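Local coordinates for sister chromatid cohesion protein (Chaetomium thermophilum, PDB 5T8V) that probably loads cohesin onto chromatin, this chain being the C-terminal HEAT-repeat part of the Scc2 loader, at residues A854-L865 with V884-L895; I778-R786 with D841-F849. One frame throughout, in Å; residues are numbered along the deposited sequence.

Contact 1: residues A854-L865 with V884-L895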
# COMPACT_ATOMS: atom_id res chain seq x y z
N ALA A 854 -4.62 -40.85 -23.05
CA ALA A 854 -3.73 -41.94 -23.44
C ALA A 854 -3.31 -41.87 -24.91
O ALA A 854 -2.32 -42.51 -25.28
CB ALA A 854 -4.40 -43.28 -23.18
N SER A 855 -4.03 -41.11 -25.73
CA SER A 855 -3.67 -40.98 -27.14
C SER A 855 -2.24 -40.50 -27.34
O SER A 855 -1.66 -40.74 -28.40
CB SER A 855 -4.63 -40.01 -27.83
OG SER A 855 -4.18 -39.68 -29.13
N LEU A 856 -1.66 -39.84 -26.34
CA LEU A 856 -0.32 -39.27 -26.48
C LEU A 856 0.77 -40.32 -26.43
O LEU A 856 1.91 -40.03 -26.83
CB LEU A 856 -0.09 -38.23 -25.38
CG LEU A 856 -1.10 -37.08 -25.35
CD1 LEU A 856 -1.14 -36.44 -23.97
CD2 LEU A 856 -0.77 -36.05 -26.41
N PHE A 857 0.47 -41.53 -25.97
CA PHE A 857 1.47 -42.57 -25.78
C PHE A 857 1.51 -43.50 -26.98
O PHE A 857 0.53 -43.66 -27.70
CB PHE A 857 1.18 -43.37 -24.51
CG PHE A 857 1.33 -42.56 -23.24
CD1 PHE A 857 0.38 -41.62 -22.89
CD2 PHE A 857 2.42 -42.75 -22.41
CE1 PHE A 857 0.51 -40.88 -21.73
CE2 PHE A 857 2.55 -42.02 -21.24
CZ PHE A 857 1.60 -41.08 -20.91
N THR A 858 2.68 -44.12 -27.19
CA THR A 858 2.89 -45.06 -28.27
C THR A 858 3.39 -46.39 -27.71
O THR A 858 3.90 -46.46 -26.59
CB THR A 858 3.89 -44.53 -29.30
OG1 THR A 858 5.19 -44.43 -28.71
CG2 THR A 858 3.47 -43.15 -29.80
N PHE A 859 3.23 -47.45 -28.50
CA PHE A 859 3.64 -48.78 -28.06
C PHE A 859 5.14 -48.85 -27.80
O PHE A 859 5.58 -49.45 -26.82
CB PHE A 859 3.23 -49.82 -29.10
CG PHE A 859 3.81 -51.19 -28.85
CD1 PHE A 859 3.17 -52.10 -28.03
CD2 PHE A 859 5.01 -51.56 -29.45
CE1 PHE A 859 3.71 -53.35 -27.81
CE2 PHE A 859 5.55 -52.81 -29.22
CZ PHE A 859 4.90 -53.71 -28.40
N GLU A 860 5.94 -48.23 -28.67
CA GLU A 860 7.39 -48.34 -28.55
C GLU A 860 7.87 -47.86 -27.19
O GLU A 860 8.82 -48.42 -26.63
CB GLU A 860 8.07 -47.54 -29.66
CG GLU A 860 7.86 -48.12 -31.06
CD GLU A 860 8.53 -49.47 -31.25
OE1 GLU A 860 9.24 -49.92 -30.32
OE2 GLU A 860 8.35 -50.08 -32.32
N GLN A 861 7.23 -46.84 -26.63
CA GLN A 861 7.62 -46.31 -25.33
C GLN A 861 6.96 -47.04 -24.17
O GLN A 861 7.39 -46.86 -23.03
CB GLN A 861 7.33 -44.81 -25.26
CG GLN A 861 5.91 -44.39 -25.58
CD GLN A 861 5.73 -42.88 -25.73
OE1 GLN A 861 4.60 -42.40 -25.78
NE2 GLN A 861 6.83 -42.13 -25.81
N LEU A 862 5.93 -47.85 -24.44
CA LEU A 862 5.50 -48.82 -23.44
C LEU A 862 6.47 -49.98 -23.34
O LEU A 862 6.52 -50.65 -22.30
CB LEU A 862 4.10 -49.35 -23.78
CG LEU A 862 2.94 -48.61 -23.13
CD1 LEU A 862 2.95 -47.14 -23.50
CD2 LEU A 862 1.62 -49.26 -23.51
N ARG A 863 7.26 -50.23 -24.39
CA ARG A 863 8.29 -51.25 -24.34
C ARG A 863 9.47 -50.83 -23.49
O ARG A 863 10.21 -51.70 -22.99
CB ARG A 863 8.76 -51.58 -25.76
CG ARG A 863 9.72 -52.74 -25.87
CD ARG A 863 10.19 -52.94 -27.30
NE ARG A 863 10.92 -51.77 -27.80
CZ ARG A 863 11.32 -51.62 -29.06
NH1 ARG A 863 11.06 -52.55 -29.97
NH2 ARG A 863 11.98 -50.52 -29.41
N LEU A 864 9.68 -49.52 -23.30
CA LEU A 864 10.77 -49.07 -22.44
C LEU A 864 10.44 -49.30 -20.97
O LEU A 864 11.35 -49.49 -20.16
CB LEU A 864 11.05 -47.59 -22.68
CG LEU A 864 11.30 -47.19 -24.14
CD1 LEU A 864 11.64 -45.71 -24.23
CD2 LEU A 864 12.41 -48.03 -24.76
N LEU A 865 9.16 -49.29 -20.61
CA LEU A 865 8.74 -49.65 -19.26
C LEU A 865 8.73 -51.16 -19.04
O LEU A 865 8.58 -51.60 -17.90
CB LEU A 865 7.34 -49.10 -18.98
CG LEU A 865 7.16 -47.59 -19.18
CD1 LEU A 865 5.71 -47.19 -18.94
CD2 LEU A 865 8.09 -46.80 -18.28
N VAL A 884 3.83 -47.71 -13.54
CA VAL A 884 3.88 -48.41 -14.82
C VAL A 884 2.61 -49.23 -15.04
O VAL A 884 2.07 -49.26 -16.15
CB VAL A 884 5.15 -49.28 -14.92
CG1 VAL A 884 6.39 -48.42 -14.79
CG2 VAL A 884 5.15 -50.39 -13.88
N VAL A 885 2.11 -49.90 -13.99
CA VAL A 885 0.90 -50.70 -14.19
C VAL A 885 -0.29 -49.81 -14.51
O VAL A 885 -1.19 -50.21 -15.25
CB VAL A 885 0.62 -51.60 -12.96
CG1 VAL A 885 1.78 -52.54 -12.70
CG2 VAL A 885 0.32 -50.76 -11.74
N VAL A 886 -0.32 -48.59 -13.95
CA VAL A 886 -1.40 -47.67 -14.29
C VAL A 886 -1.24 -47.15 -15.71
O VAL A 886 -2.23 -46.95 -16.43
CB VAL A 886 -1.45 -46.52 -13.26
CG1 VAL A 886 -2.34 -45.38 -13.76
CG2 VAL A 886 -1.97 -47.04 -11.93
N ILE A 887 0.00 -46.94 -16.15
CA ILE A 887 0.23 -46.47 -17.51
C ILE A 887 -0.19 -47.53 -18.51
O ILE A 887 -0.76 -47.22 -19.57
CB ILE A 887 1.70 -46.05 -17.69
CG1 ILE A 887 2.00 -44.81 -16.85
CG2 ILE A 887 2.00 -45.76 -19.17
CD1 ILE A 887 3.47 -44.47 -16.73
N TYR A 888 0.08 -48.80 -18.22
CA TYR A 888 -0.43 -49.88 -19.07
C TYR A 888 -1.95 -49.96 -19.00
O TYR A 888 -2.62 -50.15 -20.02
CB TYR A 888 0.19 -51.22 -18.66
CG TYR A 888 1.56 -51.50 -19.23
CD1 TYR A 888 2.30 -50.51 -19.88
CD2 TYR A 888 2.12 -52.77 -19.14
CE1 TYR A 888 3.54 -50.78 -20.41
CE2 TYR A 888 3.37 -53.05 -19.66
CZ TYR A 888 4.07 -52.05 -20.30
OH TYR A 888 5.32 -52.32 -20.82
N ARG A 889 -2.51 -49.81 -17.80
CA ARG A 889 -3.95 -49.87 -17.62
C ARG A 889 -4.66 -48.83 -18.49
O ARG A 889 -5.65 -49.13 -19.16
CB ARG A 889 -4.28 -49.66 -16.14
CG ARG A 889 -5.76 -49.56 -15.81
CD ARG A 889 -5.94 -49.36 -14.31
NE ARG A 889 -7.33 -49.23 -13.92
CZ ARG A 889 -7.75 -49.12 -12.66
NH1 ARG A 889 -6.87 -49.13 -11.66
NH2 ARG A 889 -9.04 -49.00 -12.39
N ARG A 890 -4.15 -47.60 -18.50
CA ARG A 890 -4.81 -46.52 -19.22
C ARG A 890 -4.46 -46.53 -20.70
O ARG A 890 -5.33 -46.28 -21.55
CB ARG A 890 -4.43 -45.17 -18.60
CG ARG A 890 -4.92 -44.97 -17.18
CD ARG A 890 -6.41 -44.65 -17.14
NE ARG A 890 -6.86 -44.28 -15.80
CZ ARG A 890 -7.35 -45.12 -14.89
NH1 ARG A 890 -7.48 -46.41 -15.17
NH2 ARG A 890 -7.73 -44.67 -13.70
N VAL A 891 -3.21 -46.81 -21.04
CA VAL A 891 -2.75 -46.71 -22.42
C VAL A 891 -3.16 -47.94 -23.22
O VAL A 891 -3.81 -47.83 -24.27
CB VAL A 891 -1.23 -46.51 -22.47
CG1 VAL A 891 -0.72 -46.54 -23.92
CG2 VAL A 891 -0.84 -45.20 -21.80
N LEU A 892 -2.78 -49.12 -22.74
CA LEU A 892 -2.85 -50.31 -23.57
C LEU A 892 -4.21 -50.55 -24.22
O LEU A 892 -4.23 -50.97 -25.39
CB LEU A 892 -2.43 -51.53 -22.73
CG LEU A 892 -1.85 -52.74 -23.45
CD1 LEU A 892 -0.84 -52.37 -24.54
CD2 LEU A 892 -1.19 -53.64 -22.43
N PRO A 893 -5.35 -50.32 -23.56
CA PRO A 893 -6.63 -50.48 -24.27
C PRO A 893 -6.84 -49.48 -25.40
O PRO A 893 -7.80 -49.63 -26.16
CB PRO A 893 -7.68 -50.29 -23.15
CG PRO A 893 -6.96 -49.58 -22.06
CD PRO A 893 -5.54 -50.04 -22.13
N GLN A 894 -5.97 -48.48 -25.53
CA GLN A 894 -6.07 -47.51 -26.61
C GLN A 894 -5.37 -47.96 -27.89
O GLN A 894 -5.74 -47.50 -28.98
CB GLN A 894 -5.49 -46.16 -26.16
CG GLN A 894 -5.44 -45.09 -27.25
CD GLN A 894 -4.04 -44.86 -27.80
OE1 GLN A 894 -3.05 -45.39 -27.27
NE2 GLN A 894 -3.94 -44.07 -28.86
N LEU A 895 -4.39 -48.86 -27.79
CA LEU A 895 -3.71 -49.36 -28.98
C LEU A 895 -4.71 -50.04 -29.91
O LEU A 895 -5.77 -50.51 -29.50
CB LEU A 895 -2.60 -50.34 -28.59
CG LEU A 895 -1.46 -49.81 -27.72
CD1 LEU A 895 -0.34 -50.84 -27.66
CD2 LEU A 895 -0.93 -48.48 -28.23
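Tyr888 and Val891, one turn apart on helix 884-891, are turned toward Leu862 by their first torsions. The tyrosine ring starts opposite its own carbonyl carbon (chi1 -83°) and runs out alongside Leu862, the two side chains passing in opposite directions. Val891 places CG1 anti to its backbone N (chi1 174°), where it faces the tip of Leu862, while CG2 turns to the ring of Phe857. Between Leu862 CG and Tyr888 CE1 the distance is 3.5 Å. The hydroxyl goes further and donates from Tyr888 OH to Leu862 O at 2.5 Å. The carbonyl oxygen lies at the ring edge, in the ring plane, and the donor is tilted 32° from the carbonyl plane. Tyrosine suits this place because its ring packs on leucine while its hydroxyl gives a hydrogen bond to a carbonyl of a weakly bonded helical turn.

Most of the remaining interface is apolar. Leu862 CD2 approaches Val891 CG1 to 3.6 Å, and Val891 CG2 sits over a face of Phe857, a CH-pi contact 4.1 Å from the ring centroid. A branched valine can thus serve two neighbours at once. Ala854 is small enough for its CB to come within 3.5 Å of Arg890 O, close against the helix backbone. The Gln894 amide lies along the Ala854-Ser855 backbone. At one end of the contact Leu865 CD1 packs on Ile887 CG2 at 4.0 Å; at the other, Leu895 CD1 meets the edge of the Phe859 ring, 3.7 Å from Phe859 CD1.

Neighbouring helices cover parts of the pair. Phe857 also touches Val819 of helix 808-824 and both Leu846 and Ala850 of helix 839-852, Phe859 stacks with His899, and helix 919-935 receives Val885 and Leu892 from the second segment.

Contact 2: residues I778-R786 with D841-F849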
# COMPACT_ATOMS: atom_id res chain seq x y z
N ILE A 778 11.41 -31.09 -16.95
CA ILE A 778 12.01 -31.10 -15.62
C ILE A 778 11.18 -30.25 -14.66
O ILE A 778 10.90 -30.66 -13.53
CB ILE A 778 13.47 -30.61 -15.69
CG1 ILE A 778 14.31 -31.61 -16.49
CG2 ILE A 778 14.06 -30.47 -14.28
CD1 ILE A 778 15.74 -31.17 -16.75
N LEU A 779 10.78 -29.06 -15.10
CA LEU A 779 9.97 -28.19 -14.25
C LEU A 779 8.66 -28.87 -13.86
O LEU A 779 8.18 -28.71 -12.73
CB LEU A 779 9.69 -26.87 -14.96
CG LEU A 779 10.88 -25.92 -15.14
CD1 LEU A 779 10.45 -24.71 -15.96
CD2 LEU A 779 11.45 -25.48 -13.80
N MET A 780 8.07 -29.64 -14.78
CA MET A 780 6.86 -30.37 -14.45
C MET A 780 7.13 -31.43 -13.39
O MET A 780 6.41 -31.53 -12.39
CB MET A 780 6.27 -31.01 -15.71
CG MET A 780 5.83 -30.01 -16.76
SD MET A 780 5.04 -30.78 -18.17
CE MET A 780 3.48 -31.27 -17.45
N VAL A 781 8.19 -32.23 -13.58
CA VAL A 781 8.52 -33.27 -12.62
C VAL A 781 8.72 -32.66 -11.24
O VAL A 781 8.16 -33.13 -10.24
CB VAL A 781 9.77 -34.05 -13.08
CG1 VAL A 781 10.19 -35.07 -12.03
CG2 VAL A 781 9.50 -34.75 -14.40
N GLN A 782 9.54 -31.61 -11.15
CA GLN A 782 9.75 -30.94 -9.87
C GLN A 782 8.44 -30.44 -9.29
O GLN A 782 8.20 -30.54 -8.08
CB GLN A 782 10.73 -29.78 -10.04
CG GLN A 782 12.19 -30.20 -10.08
CD GLN A 782 13.15 -29.01 -10.08
OE1 GLN A 782 14.09 -28.97 -10.88
NE2 GLN A 782 12.91 -28.05 -9.19
N THR A 783 7.56 -29.90 -10.14
CA THR A 783 6.31 -29.33 -9.65
C THR A 783 5.41 -30.40 -9.04
O THR A 783 4.84 -30.19 -7.96
CB THR A 783 5.59 -28.58 -10.77
OG1 THR A 783 6.46 -27.57 -11.31
CG2 THR A 783 4.31 -27.93 -10.26
N VAL A 784 5.26 -31.54 -9.71
CA VAL A 784 4.38 -32.58 -9.18
C VAL A 784 5.03 -33.26 -7.98
O VAL A 784 4.35 -33.64 -7.02
CB VAL A 784 4.01 -33.60 -10.28
CG1 VAL A 784 3.42 -32.89 -11.49
CG2 VAL A 784 5.22 -34.44 -10.69
N LYS A 785 6.36 -33.42 -8.01
CA LYS A 785 7.05 -33.99 -6.86
C LYS A 785 6.95 -33.08 -5.65
O LYS A 785 7.01 -33.56 -4.51
CB LYS A 785 8.52 -34.25 -7.20
CG LYS A 785 9.43 -34.44 -5.99
CD LYS A 785 10.65 -35.27 -6.34
CE LYS A 785 11.71 -35.22 -5.24
NZ LYS A 785 12.61 -34.03 -5.38
N ARG A 786 6.79 -31.78 -5.87
CA ARG A 786 6.77 -30.83 -4.76
C ARG A 786 5.59 -31.09 -3.83
O ARG A 786 5.76 -31.24 -2.61
CB ARG A 786 6.73 -29.40 -5.30
CG ARG A 786 6.46 -28.35 -4.24
CD ARG A 786 6.71 -26.95 -4.78
NE ARG A 786 8.13 -26.64 -4.89
CZ ARG A 786 8.87 -26.14 -3.90
NH1 ARG A 786 8.33 -25.88 -2.72
NH2 ARG A 786 10.16 -25.90 -4.10
N ASP A 841 10.28 -40.04 -10.31
CA ASP A 841 9.61 -38.75 -10.35
C ASP A 841 9.05 -38.44 -11.74
O ASP A 841 8.00 -37.80 -11.85
CB ASP A 841 10.58 -37.65 -9.91
CG ASP A 841 11.06 -37.84 -8.49
OD1 ASP A 841 10.32 -38.44 -7.69
OD2 ASP A 841 12.19 -37.39 -8.18
N VAL A 842 9.74 -38.88 -12.80
CA VAL A 842 9.21 -38.70 -14.15
C VAL A 842 7.96 -39.55 -14.34
O VAL A 842 6.97 -39.11 -14.94
CB VAL A 842 10.29 -39.04 -15.19
CG1 VAL A 842 9.73 -38.93 -16.60
CG2 VAL A 842 11.49 -38.12 -15.02
N LEU A 843 7.98 -40.79 -13.85
CA LEU A 843 6.83 -41.66 -14.00
C LEU A 843 5.63 -41.16 -13.20
O LEU A 843 4.49 -41.49 -13.55
CB LEU A 843 7.19 -43.08 -13.57
CG LEU A 843 8.26 -43.72 -14.46
CD1 LEU A 843 8.80 -44.97 -13.81
CD2 LEU A 843 7.70 -44.04 -15.84
N GLN A 844 5.85 -40.36 -12.15
CA GLN A 844 4.72 -39.80 -11.43
C GLN A 844 3.93 -38.82 -12.30
O GLN A 844 2.70 -38.73 -12.15
CB GLN A 844 5.19 -39.11 -10.15
CG GLN A 844 5.51 -40.08 -9.02
CD GLN A 844 4.33 -40.99 -8.68
OE1 GLN A 844 4.38 -42.19 -8.93
NE2 GLN A 844 3.28 -40.41 -8.13
N VAL A 845 4.59 -38.11 -13.20
CA VAL A 845 3.89 -37.19 -14.10
C VAL A 845 3.40 -37.92 -15.35
O VAL A 845 2.31 -37.64 -15.85
CB VAL A 845 4.79 -35.98 -14.46
CG1 VAL A 845 6.14 -36.42 -14.99
CG2 VAL A 845 4.10 -35.07 -15.47
N LEU A 846 4.19 -38.86 -15.88
CA LEU A 846 3.70 -39.68 -16.97
C LEU A 846 2.42 -40.41 -16.58
O LEU A 846 1.53 -40.61 -17.42
CB LEU A 846 4.77 -40.69 -17.40
CG LEU A 846 5.86 -40.17 -18.32
CD1 LEU A 846 6.96 -41.21 -18.49
CD2 LEU A 846 5.28 -39.80 -19.68
N MET A 847 2.30 -40.79 -15.31
CA MET A 847 1.10 -41.46 -14.82
C MET A 847 -0.13 -40.59 -15.04
O MET A 847 -1.10 -41.01 -15.68
CB MET A 847 1.30 -41.77 -13.33
CG MET A 847 0.19 -42.53 -12.65
SD MET A 847 0.59 -42.74 -10.91
CE MET A 847 -0.78 -43.74 -10.34
N ILE A 848 -0.11 -39.37 -14.50
CA ILE A 848 -1.26 -38.48 -14.62
C ILE A 848 -1.49 -38.06 -16.07
O ILE A 848 -2.63 -37.80 -16.47
CB ILE A 848 -1.09 -37.26 -13.70
CG1 ILE A 848 0.23 -36.54 -13.99
CG2 ILE A 848 -1.17 -37.71 -12.24
CD1 ILE A 848 0.58 -35.43 -13.02
N PHE A 849 -0.43 -38.01 -16.88
CA PHE A 849 -0.62 -37.77 -18.31
C PHE A 849 -1.43 -38.90 -18.95
O PHE A 849 -2.42 -38.65 -19.65
CB PHE A 849 0.73 -37.63 -19.01
CG PHE A 849 1.12 -36.20 -19.25
CD1 PHE A 849 1.78 -35.48 -18.28
CD2 PHE A 849 0.83 -35.59 -20.46
CE1 PHE A 849 2.13 -34.17 -18.50
CE2 PHE A 849 1.19 -34.28 -20.69
CZ PHE A 849 1.84 -33.57 -19.71
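Two helices of the alpha-helical solenoid, 773-786 and 839-852, meet here almost at right angles: their short segments cross at 89° with axes 8.7 Å apart. Val781 lies where the backbones come nearest. Its CG1 meets Asp841 CB at 3.4 Å, while CG2 turns to Val845 CG1 at 3.8 Å and also touches the methyl CG2 of Val842. Valine suits such a crossing, since its two short branches meet different neighbours, CG1 the aspartate and CG2 the two valines.

One turn on, Val784 extends the apolar patch, sending CG2 to Val845 CB and CG1 past Ile848 CD1, each at 4.1 Å. Met780 contributes its flexible end. A bend at the last torsion (chi3 72°) carries CE to the edge of the Phe849 ring, in its plane and 3.4 Å from Phe849 CE1; the two side chains cross at about a right angle.

Toward the solvent Lys785 lays its aliphatic chain against the carboxylate of Asp841, Lys785 CD lying 3.2 Å from Asp841 OD2, whereas its NZ stays 4.4 Å from that oxygen, too far for a salt bridge. The opposite charges may still attract weakly, and a long lysine can pack with its methylenes while keeping its amino group near the surface.

Around this crossing, Met780 also rests on Trp756, and Met822 of helix 808-824 touches both Val842 and Val845. With an aliphatic centre, Asp841 packed into it and Lys785 at the edge, this is a near-perpendicular helix crossing within the HEAT-repeat solenoid.

Overall arrangement
Contact 1 and contact 2 follow one another along the solenoid, their centres about 17 Å apart, and both segments of contact 2 precede those of contact 1 in the chain. They are joined through helix 839-852, which supplies one side of contact 2 and also packs against both segments of contact 1. Phe857 CZ lies 3.5 Å from Leu846 O, Leu865 CD2 lies 3.7 Å from Leu843 CD2, and Val886 CG2 is 3.8 Å from Met847 CE. The helix therefore has contact partners both earlier and later in the chain. Contact 1 lies farther from the centre of the chain, about 53 Å against 38 Å between centres, and both belong to the packing of the solenoid.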